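Local coordinates for protein alpha-glucosidase (Pseudoalteromonas sp. K8, PDB 5HQA) that probably hydrolyses alpha-glucosidic bonds as a family 97 glycoside hydrolase with a calcium ion in its active site and activation by chloride, at residues Q67-E72 and G256-V261; F337-L342 and F374-K379; L420-L425 and I431-H436. All coordinates share one frame; numbering follows the deposited sequence.

Contact 1 of 3, residues Q67-E72 and G256-V261; sequences QQPWGE and GDVSWV. With FMT (formic acid), chain L.
P69 and W70, in the loop between strands 53-67 and 75-89, rest on V258 and V261, the two ends of a beta turn that leads into strand 264-269 of the catalytic barrel. The 3.0 Å bond from V261 N to V258 O closes the turn, and the helical backbone angles of S259 and W260 make it type I. No hydrogen bond joins the two loops, so the contact is apolar packing. On one side CB of P69 lies 3.6 Å from CG2 of V258. On the other, V261 divides at CB. Its CG1, anti to the backbone N (chi1 179°), reaches the pyrrole part of the W70 indole, 3.7 Å from NE1 and 4.0 Å from CD1; that NE1 spends its hydrogen on P449 O. The second branch, CG2, sits 3.5 Å above the ring plane of W260, offset toward the rim. W260 NE1 donates to O2 of a formic acid molecule, probably from the crystallisation liquor, at 3.1 Å and 149°, with the oxygen in the ring plane. With a leucine in place of W260, V261 CG2 would probably lose the flat ring face beneath it, K430 its cation-pi partner, and the formic acid its N-H donor. Ahead of the turn D257 forms an Asx turn: its OD1 accepts from S259 N at 2.9 Å and also meets S259 OG at 2.7 Å.

Contact 2 of 3, residues F337-L342 and F374-K379; sequences FDIAAL and FALYEK
I339 reaches across to L376 and Y377 with a single methyl, CD1, and that methyl makes every close contact between the start of helix 339-349 and the last turns of helix 363-379. These are consecutive outer helices of the TIM-barrel catalytic domain. The nearest CA pair, I339 and Y377, is 9.5 Å apart, and only 102 Å² is buried, so the gap is bridged by long side chains and not by close backbones. In one of the two conformers modelled for I339, both torsions are extended (chi1 -161°, chi2 170°), which carries CD1 to its full reach. L376 answers with its CD2, the branch that continues the chain outward from CA, 4.3 Å from I339 CD1. Y377 starts from a CB that points away from I339, yet its ring swings back and offers an edge, with CE1 4.4 Å from the same methyl, which lies near the ring plane. The ring is fixed by more than this light touch: Y377 OH is hydrogen-bonded to H356 N, and the ring meets that of H357 with planes only about 10° apart. At the helix start D338 is the N-cap, its OD1 accepting from A341 N at 3.1 Å from well above the carboxylate plane. Just before it, L342 CD1 lies 3.4 Å above one face of the F337 ring, offset toward the rim. F337 and L342 then lean on helix 290-303, while F374 packs on N422, L425 and A426 of helix 413-428. The pair thus lies in the middle of a run of four barrel helices, outside strand 352-358, which connects its two members.

Contact 3 of 3, residues L420-L425 and I431-H436; sequences LHNVKL and ISINTH. With AC1 (4,6-dideoxy-4-{[(1S,4R,5S,6S)-4,5,6-trihydroxy-3-(hydroxymethyl)cyclohex-2-en-1-yl]amino}-alpha-D-glucopyranose), chain B.
I433, V423 and N422 make up this contact: the isoleucine of strand 432-435 points into helix 413-428 and meets two successive helix residues. Helix and strand close a beta-alpha-beta crossover of the TIM-barrel domain, and the strand lies in the parallel sheet between strands 384-388 and 451-454. The closest CA atoms, those of V423 and I433, are 6.3 Å apart, near enough for short side chains to fill the interface. V423 lays CG2 alongside the root of the isoleucine, 4.2 Å from I433 CB. N422 takes the outer end. Its carboxamide stands anti to the backbone N (chi1 180°), and this brings OD1 over the isoleucine, 3.8 Å from CD1 and 3.9 Å from CG2. In I433 chi1 sets CG2 anti to the backbone N, and a chi2 of -62° folds CD1 back, so both methyls come near the amide oxygen. All three residues are buried, which makes the amide's polar atoms matter. OD1 receives a hydrogen bond from a water at 2.8 Å, and that water also touches T435 OG1, though weakly; ND2 is bonded to Y366 OH. T435 OG1 has a firmer partner in W451 NE1. Beyond the strand, H436 lines the sugar pocket: its ND1 donates to O2B of the bound acarbose unit at 2.7 Å and 172°, with the oxygen in the imidazole plane. On the other side of that ring NE2 is hydrogen-bonded to D489 OD2, the same oxygen that N434 ND2 meets. The chemistry therefore divides along the strand: apolar contacts hold it to the helix, water and Y366 satisfy the buried amide, and one nearly straight hydrogen bond from H436 helps grip the sugar, which E311, K386, H274 and others also bind.

From the N terminus, contact 1 closes first and spans the widest gap, 184 residues, joining the beta-rich N-terminal region to the loop that enters the barrel. Contact 2 follows, closing a helix-strand-helix unit, and contact 3 comes last with the shortest loop. The three run in series, none nested in or crossing another. Contact 3 is nevertheless the meeting point in space: V261 CG2 of contact 1 lies 3.5 Å from S432 OG, and F374 CZ of contact 2 lies 3.5 Å from N422 ND2. Contacts 1 and 2 do not touch, their nearest atoms being about 9 Å apart, and contact 3 is the one that touches both.

Contact 1 of 3, residues Q67-E72 and G256-V261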
loop_
_atom_site.group_PDB
_atom_site.type_symbol
_atom_site.label_atom_id
_atom_site.label_comp_id
_atom_site.label_asym_id
_atom_site.label_seq_id
_atom_site.Cartn_x
_atom_site.Cartn_y
_atom_site.Cartn_z
ATOM N N GLN A 67 -2.576 10.504 -17.652
ATOM C CA GLN A 67 -1.640 9.409 -17.869
ATOM C C GLN A 67 -0.671 9.289 -16.697
ATOM O O GLN A 67 -0.115 10.292 -16.238
ATOM C CB GLN A 67 -0.869 9.595 -19.180
ATOM C CG GLN A 67 0.177 8.501 -19.391
ATOM C CD GLN A 67 0.445 8.197 -20.851
ATOM O OE1 GLN A 67 -0.482 7.979 -21.633
ATOM N NE2 GLN A 67 1.722 8.172 -21.225
ATOM N N GLN A 68 -0.470 8.046 -16.208
ATOM C CA GLN A 68 0.502 7.822 -15.140
ATOM C C GLN A 68 1.900 7.633 -15.719
ATOM O O GLN A 68 2.056 7.023 -16.780
ATOM C CB GLN A 68 0.148 6.586 -14.330
ATOM C CG GLN A 68 -1.248 6.570 -13.767
ATOM C CD GLN A 68 -1.288 5.780 -12.485
ATOM O OE1 GLN A 68 -0.851 6.268 -11.444
ATOM N NE2 GLN A 68 -1.785 4.545 -12.552
ATOM N N PRO A 69 2.938 8.124 -15.040
ATOM C CA PRO A 69 4.302 7.794 -15.490
ATOM C C PRO A 69 4.614 6.317 -15.342
ATOM O O PRO A 69 5.336 5.749 -16.166
ATOM C CB PRO A 69 5.189 8.660 -14.583
ATOM C CG PRO A 69 4.365 8.855 -13.335
ATOM C CD PRO A 69 2.931 8.954 -13.820
ATOM N N TRP A 70 4.090 5.690 -14.295
ATOM C CA TRP A 70 4.170 4.261 -14.042
ATOM C C TRP A 70 2.951 3.928 -13.205
ATOM O O TRP A 70 2.358 4.810 -12.580
ATOM C CB TRP A 70 5.449 3.871 -13.291
ATOM C CG TRP A 70 5.640 4.665 -12.023
ATOM C CD1 TRP A 70 6.370 5.814 -11.881
ATOM C CD2 TRP A 70 5.086 4.383 -10.730
ATOM N NE1 TRP A 70 6.310 6.258 -10.578
ATOM C CE2 TRP A 70 5.528 5.399 -9.853
ATOM C CE3 TRP A 70 4.267 3.368 -10.225
ATOM C CZ2 TRP A 70 5.176 5.428 -8.500
ATOM C CZ3 TRP A 70 3.919 3.399 -8.885
ATOM C CH2 TRP A 70 4.377 4.419 -8.036
ATOM N N GLY A 71 2.567 2.664 -13.179
ATOM C CA GLY A 71 1.415 2.309 -12.381
ATOM C C GLY A 71 0.823 0.974 -12.782
ATOM O O GLY A 71 1.415 0.200 -13.539
ATOM N N GLU A 72 -0.363 0.726 -12.227
ATOM C CA GLU A 72 -1.164 -0.449 -12.524
ATOM C C GLU A 72 -2.008 -0.261 -13.779
ATOM O O GLU A 72 -2.560 -1.235 -14.301
ATOM C CB GLU A 72 -2.052 -0.775 -11.315
ATOM C CG GLU A 72 -3.148 0.265 -11.001
ATOM C CD GLU A 72 -2.687 1.453 -10.141
ATOM O OE1 GLU A 72 -1.781 2.215 -10.556
ATOM O OE2 GLU A 72 -3.264 1.638 -9.041
ATOM N N GLY A 256 7.634 17.042 -12.181
ATOM C CA GLY A 256 8.055 17.233 -13.561
ATOM C C GLY A 256 8.431 15.920 -14.225
ATOM O O GLY A 256 7.747 14.902 -14.077
ATOM N N ASP A 257 9.528 15.945 -14.986
ATOM C CA ASP A 257 10.038 14.753 -15.650
ATOM C C ASP A 257 10.464 13.728 -14.613
ATOM O O ASP A 257 11.415 13.969 -13.862
ATOM C CB ASP A 257 11.222 15.118 -16.551
ATOM C CG ASP A 257 11.678 13.967 -17.433
ATOM O OD1 ASP A 257 11.375 12.798 -17.115
ATOM O OD2 ASP A 257 12.349 14.237 -18.456
ATOM N N VAL A 258 9.779 12.587 -14.554
ATOM C CA VAL A 258 10.138 11.557 -13.583
ATOM C C VAL A 258 10.550 10.286 -14.316
ATOM O O VAL A 258 10.386 9.169 -13.803
ATOM C CB VAL A 258 8.992 11.295 -12.585
ATOM C CG1 VAL A 258 8.793 12.509 -11.687
ATOM C CG2 VAL A 258 7.707 10.974 -13.316
ATOM N N SER A 259 11.128 10.450 -15.510
ATOM C CA SER A 259 11.637 9.296 -16.243
ATOM C C SER A 259 12.778 8.602 -15.505
ATOM O O SER A 259 13.112 7.458 -15.839
ATOM C CB SER A 259 12.085 9.726 -17.643
ATOM O OG SER A 259 13.102 10.707 -17.561
ATOM N N TRP A 260 13.371 9.255 -14.501
ATOM C CA TRP A 260 14.417 8.650 -13.687
ATOM C C TRP A 260 13.884 7.678 -12.642
ATOM O O TRP A 260 14.685 7.040 -11.946
ATOM C CB TRP A 260 15.234 9.739 -12.994
ATOM C CG TRP A 260 14.404 10.782 -12.278
ATOM C CD1 TRP A 260 13.944 11.963 -12.795
ATOM C CD2 TRP A 260 13.961 10.744 -10.913
ATOM N NE1 TRP A 260 13.239 12.658 -11.837
ATOM C CE2 TRP A 260 13.236 11.932 -10.675
ATOM C CE3 TRP A 260 14.106 9.819 -9.872
ATOM C CZ2 TRP A 260 12.660 12.220 -9.436
ATOM C CZ3 TRP A 260 13.527 10.104 -8.645
ATOM C CH2 TRP A 260 12.815 11.294 -8.439
ATOM N N VAL A 261 12.568 7.573 -12.496
ATOM C CA VAL A 261 11.942 6.552 -11.663
ATOM C C VAL A 261 11.716 5.323 -12.538
ATOM O O VAL A 261 10.998 5.395 -13.543
ATOM C CB VAL A 261 10.620 7.057 -11.067
ATOM C CG1 VAL A 261 9.984 5.968 -10.226
ATOM C CG2 VAL A 261 10.839 8.318 -10.240
HETATM C C FMT L . 12.978 16.176 -10.636
HETATM O O1 FMT L . 13.306 16.163 -9.448
HETATM O O2 FMT L . 12.124 15.434 -11.131
#

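Contact 2 of 3, residues F337-L342 and F374-K379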
loop_
_atom_site.group_PDB
_atom_site.type_symbol
_atom_site.label_atom_id
_atom_site.label_comp_id
_atom_site.label_asym_id
_atom_site.label_seq_id
_atom_site.Cartn_x
_atom_site.Cartn_y
_atom_site.Cartn_z
ATOM N N PHE A 337 32.505 -3.458 3.522
ATOM C CA PHE A 337 31.586 -3.023 2.472
ATOM C C PHE A 337 32.233 -1.842 1.752
ATOM O O PHE A 337 32.208 -0.713 2.253
ATOM C CB PHE A 337 30.229 -2.654 3.060
ATOM C CG PHE A 337 29.166 -2.417 2.029
ATOM C CD1 PHE A 337 28.833 -1.135 1.640
ATOM C CD2 PHE A 337 28.501 -3.483 1.446
ATOM C CE1 PHE A 337 27.843 -0.917 0.690
ATOM C CE2 PHE A 337 27.509 -3.273 0.501
ATOM C CZ PHE A 337 27.182 -1.990 0.124
ATOM N N ASP A 338 32.801 -2.097 0.574
ATOM C CA ASP A 338 33.590 -1.110 -0.172
ATOM C C ASP A 338 32.663 -0.435 -1.179
ATOM O O ASP A 338 32.478 -0.925 -2.295
ATOM C CB ASP A 338 34.771 -1.805 -0.849
ATOM C CG ASP A 338 35.734 -0.838 -1.522
ATOM O OD1 ASP A 338 35.351 0.311 -1.827
ATOM O OD2 ASP A 338 36.885 -1.249 -1.769
ATOM N N ILE A 339 32.111 0.722 -0.807
ATOM C CA ILE A 339 31.048 1.297 -1.627
ATOM C C ILE A 339 31.601 1.885 -2.928
ATOM O O ILE A 339 30.893 1.929 -3.942
ATOM C CB ILE A 339 30.232 2.325 -0.812
ATOM C CG1 ILE A 339 28.868 2.567 -1.476
ATOM C CG2 ILE A 339 30.997 3.631 -0.637
ATOM C CD1 ILE A 339 27.876 3.372 -0.642
ATOM N N ALA A 340 32.865 2.322 -2.940
ATOM C CA ALA A 340 33.466 2.802 -4.179
ATOM C C ALA A 340 33.700 1.659 -5.152
ATOM O O ALA A 340 33.440 1.795 -6.353
ATOM C CB ALA A 340 34.773 3.529 -3.882
ATOM N N ALA A 341 34.176 0.519 -4.647
ATOM C CA ALA A 341 34.337 -0.659 -5.489
ATOM C C ALA A 341 32.995 -1.126 -6.042
ATOM O O ALA A 341 32.888 -1.474 -7.224
ATOM C CB ALA A 341 35.011 -1.778 -4.697
ATOM N N LEU A 342 31.955 -1.127 -5.206
ATOM C CA LEU A 342 30.647 -1.578 -5.666
ATOM C C LEU A 342 30.014 -0.576 -6.625
ATOM O O LEU A 342 29.251 -0.971 -7.519
ATOM C CB LEU A 342 29.745 -1.842 -4.462
ATOM C CG LEU A 342 30.259 -2.991 -3.597
ATOM C CD1 LEU A 342 29.530 -3.037 -2.261
ATOM C CD2 LEU A 342 30.101 -4.311 -4.332
ATOM N N PHE A 374 21.975 11.056 1.249
ATOM C CA PHE A 374 21.513 11.045 -0.135
ATOM C C PHE A 374 22.593 11.551 -1.082
ATOM O O PHE A 374 22.690 11.075 -2.218
ATOM C CB PHE A 374 20.227 11.875 -0.277
ATOM C CG PHE A 374 18.982 11.164 0.220
ATOM C CD1 PHE A 374 18.847 9.792 0.088
ATOM C CD2 PHE A 374 17.947 11.878 0.814
ATOM C CE1 PHE A 374 17.708 9.136 0.544
ATOM C CE2 PHE A 374 16.803 11.225 1.274
ATOM C CZ PHE A 374 16.690 9.851 1.140
ATOM N N ALA A 375 23.421 12.497 -0.632
ATOM C CA ALA A 375 24.551 12.921 -1.452
ATOM C C ALA A 375 25.493 11.756 -1.718
ATOM O O ALA A 375 25.972 11.578 -2.846
ATOM C CB ALA A 375 25.294 14.069 -0.775
ATOM N N LEU A 376 25.766 10.947 -0.692
ATOM C CA LEU A 376 26.607 9.769 -0.880
ATOM C C LEU A 376 25.983 8.819 -1.892
ATOM O O LEU A 376 26.659 8.318 -2.798
ATOM C CB LEU A 376 26.824 9.059 0.457
ATOM C CG LEU A 376 27.470 7.673 0.357
ATOM C CD1 LEU A 376 28.864 7.757 -0.253
ATOM C CD2 LEU A 376 27.518 7.000 1.725
ATOM N N TYR A 377 24.682 8.571 -1.757
ATOM C CA TYR A 377 24.021 7.651 -2.669
ATOM C C TYR A 377 23.978 8.204 -4.089
ATOM O O TYR A 377 24.206 7.460 -5.052
ATOM C CB TYR A 377 22.625 7.342 -2.149
ATOM C CG TYR A 377 22.593 6.171 -1.197
ATOM C CD1 TYR A 377 23.655 5.269 -1.126
ATOM C CD2 TYR A 377 21.495 5.957 -0.379
ATOM C CE1 TYR A 377 23.611 4.179 -0.261
ATOM C CE2 TYR A 377 21.441 4.878 0.480
ATOM C CZ TYR A 377 22.492 3.994 0.541
ATOM O OH TYR A 377 22.399 2.924 1.410
ATOM N N GLU A 378 23.703 9.504 -4.247
ATOM C CA GLU A 378 23.723 10.079 -5.587
ATOM C C GLU A 378 25.105 9.944 -6.208
ATOM O O GLU A 378 25.238 9.535 -7.368
ATOM C CB GLU A 378 23.288 11.546 -5.563
ATOM C CG GLU A 378 23.190 12.131 -6.976
ATOM C CD GLU A 378 22.493 13.491 -7.056
ATOM O OE1 GLU A 378 22.515 14.256 -6.065
ATOM O OE2 GLU A 378 21.925 13.796 -8.132
ATOM N N LYS A 379 26.150 10.246 -5.433
ATOM C CA LYS A 379 27.519 10.060 -5.901
ATOM C C LYS A 379 27.802 8.602 -6.243
ATOM O O LYS A 379 28.614 8.316 -7.127
ATOM C CB LYS A 379 28.488 10.567 -4.832
ATOM C CG LYS A 379 29.943 10.217 -5.060
ATOM C CD LYS A 379 30.799 10.584 -3.855
ATOM C CE LYS A 379 32.268 10.260 -4.113
ATOM N NZ LYS A 379 33.139 10.623 -2.958
#

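Contact 3 of 3, residues L420-L425 and I431-H436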
loop_
_atom_site.group_PDB
_atom_site.type_symbol
_atom_site.label_atom_id
_atom_site.label_comp_id
_atom_site.label_asym_id
_atom_site.label_seq_id
_atom_site.Cartn_x
_atom_site.Cartn_y
_atom_site.Cartn_z
ATOM N N LEU A 420 7.166 12.711 4.155
ATOM C CA LEU A 420 7.153 13.471 2.912
ATOM C C LEU A 420 8.431 14.284 2.749
ATOM O O LEU A 420 8.920 14.443 1.628
ATOM C CB LEU A 420 5.915 14.371 2.849
ATOM C CG LEU A 420 5.734 15.060 1.492
ATOM C CD1 LEU A 420 5.648 14.028 0.377
ATOM C CD2 LEU A 420 4.517 15.973 1.481
ATOM N N HIS A 421 9.004 14.780 3.848
ATOM C CA HIS A 421 10.286 15.465 3.740
ATOM C C HIS A 421 11.341 14.544 3.147
ATOM O O HIS A 421 12.108 14.950 2.266
ATOM C CB HIS A 421 10.750 15.971 5.102
ATOM C CG HIS A 421 12.192 16.372 5.116
ATOM N ND1 HIS A 421 12.649 17.521 4.505
ATOM C CD2 HIS A 421 13.286 15.755 5.625
ATOM C CE1 HIS A 421 13.959 17.606 4.656
ATOM N NE2 HIS A 421 14.371 16.550 5.334
ATOM N N ASN A 422 11.386 13.300 3.626
ATOM C CA ASN A 422 12.339 12.311 3.123
ATOM C C ASN A 422 12.142 12.074 1.626
ATOM O O ASN A 422 13.109 12.064 0.848
ATOM C CB ASN A 422 12.167 11.017 3.931
ATOM C CG ASN A 422 13.105 9.909 3.495
ATOM O OD1 ASN A 422 12.668 8.907 2.931
ATOM N ND2 ASN A 422 14.393 10.067 3.781
ATOM N N VAL A 423 10.887 11.907 1.203
ATOM C CA VAL A 423 10.578 11.658 -0.206
ATOM C C VAL A 423 10.950 12.861 -1.069
ATOM O O VAL A 423 11.531 12.715 -2.151
ATOM C CB VAL A 423 9.088 11.290 -0.351
ATOM C CG1 VAL A 423 8.655 11.308 -1.813
ATOM C CG2 VAL A 423 8.817 9.921 0.294
ATOM N N LYS A 424 10.621 14.068 -0.608
ATOM C CA LYS A 424 10.924 15.257 -1.397
ATOM C C LYS A 424 12.425 15.498 -1.483
ATOM O O LYS A 424 12.938 15.896 -2.538
ATOM C CB LYS A 424 10.233 16.478 -0.794
ATOM C CG LYS A 424 8.740 16.571 -1.033
ATOM C CD LYS A 424 8.207 17.708 -0.184
ATOM C CE LYS A 424 6.910 18.266 -0.692
ATOM N NZ LYS A 424 6.438 19.345 0.225
ATOM N N LEU A 425 13.144 15.293 -0.380
ATOM C CA LEU A 425 14.596 15.432 -0.429
ATOM C C LEU A 425 15.214 14.373 -1.337
ATOM O O LEU A 425 16.122 14.673 -2.125
ATOM C CB LEU A 425 15.185 15.350 0.979
ATOM C CG LEU A 425 16.695 15.567 1.065
ATOM C CD1 LEU A 425 17.064 16.927 0.502
ATOM C CD2 LEU A 425 17.165 15.447 2.503
ATOM N N ILE A 431 16.297 10.092 -6.438
ATOM C CA ILE A 431 16.201 8.839 -5.695
ATOM C C ILE A 431 14.732 8.559 -5.396
ATOM O O ILE A 431 13.994 9.464 -4.984
ATOM C CB ILE A 431 17.037 8.897 -4.404
ATOM C CG1 ILE A 431 18.534 8.935 -4.756
ATOM C CG2 ILE A 431 16.691 7.737 -3.466
ATOM C CD1 ILE A 431 19.441 9.153 -3.566
ATOM N N SER A 432 14.311 7.312 -5.618
ATOM C CA SER A 432 12.980 6.831 -5.278
ATOM C C SER A 432 13.017 6.087 -3.950
ATOM O O SER A 432 14.035 5.490 -3.588
ATOM C CB SER A 432 12.439 5.909 -6.370
ATOM O OG SER A 432 12.283 6.635 -7.579
ATOM N N ILE A 433 11.883 6.104 -3.241
ATOM C CA ILE A 433 11.805 5.662 -1.854
ATOM C C ILE A 433 10.810 4.516 -1.735
ATOM O O ILE A 433 9.683 4.603 -2.244
ATOM C CB ILE A 433 11.416 6.818 -0.915
ATOM C CG1 ILE A 433 12.521 7.876 -0.896
ATOM C CG2 ILE A 433 11.171 6.306 0.502
ATOM C CD1 ILE A 433 13.859 7.349 -0.373
ATOM N N ASN A 434 11.236 3.451 -1.054
ATOM C CA ASN A 434 10.418 2.301 -0.679
ATOM C C ASN A 434 10.375 2.290 0.846
ATOM O O ASN A 434 11.381 1.977 1.488
ATOM C CB ASN A 434 11.046 1.022 -1.253
ATOM C CG ASN A 434 10.513 -0.258 -0.627
ATOM O OD1 ASN A 434 9.463 -0.277 0.020
ATOM N ND2 ASN A 434 11.242 -1.356 -0.848
ATOM N N THR A 435 9.234 2.659 1.437
ATOM C CA THR A 435 9.158 2.918 2.877
ATOM C C THR A 435 8.622 1.701 3.618
ATOM O O THR A 435 7.464 1.316 3.420
ATOM C CB THR A 435 8.250 4.109 3.182
ATOM O OG1 THR A 435 8.619 5.229 2.374
ATOM C CG2 THR A 435 8.362 4.492 4.668
ATOM N N HIS A 436 9.432 1.130 4.509
ATOM C CA HIS A 436 8.927 0.133 5.447
ATOM C C HIS A 436 8.613 0.785 6.790
ATOM O O HIS A 436 9.207 1.802 7.157
ATOM C CB HIS A 436 9.915 -1.030 5.602
ATOM C CG HIS A 436 9.894 -1.964 4.427
ATOM N ND1 HIS A 436 9.907 -3.338 4.554
ATOM C CD2 HIS A 436 9.814 -1.709 3.096
ATOM C CE1 HIS A 436 9.852 -3.887 3.351
ATOM N NE2 HIS A 436 9.807 -2.920 2.450
HETATM C C1 AC1 B . 10.156 -6.154 13.826
HETATM O O2 AC1 B . 7.931 -5.322 13.525
HETATM C C2 AC1 B . 9.267 -5.235 13.002
HETATM C C4A AC1 B . 13.991 -5.227 7.063
HETATM C C3 AC1 B . 9.311 -5.584 11.538
HETATM O O3 AC1 B . 8.406 -4.746 10.797
HETATM C C4 AC1 B . 10.723 -5.468 11.028
HETATM N N4A AC1 B . 10.823 -5.510 9.535
HETATM C C5 AC1 B . 11.368 -6.678 11.686
HETATM O O5 AC1 B . 11.469 -6.404 13.145
HETATM C C6 AC1 B . 12.730 -7.026 11.169
HETATM C C1B AC1 B . 11.664 -4.418 8.926
HETATM C C2B AC1 B . 11.620 -4.528 7.261
HETATM O O2B AC1 B . 10.250 -4.625 6.872
HETATM C C3B AC1 B . 12.420 -5.587 6.797
HETATM O O3B AC1 B . 12.268 -5.835 5.377
HETATM O O4 AC1 B . 14.808 -6.331 6.726
HETATM C C5B AC1 B . 14.257 -4.831 8.427
HETATM C C7B AC1 B . 13.014 -4.384 9.377
HETATM C C6B AC1 B . 15.657 -4.274 8.734
HETATM O O6B AC1 B . 15.730 -2.991 8.195
HETATM O O HOH W 1 10.818 7.176 4.106
#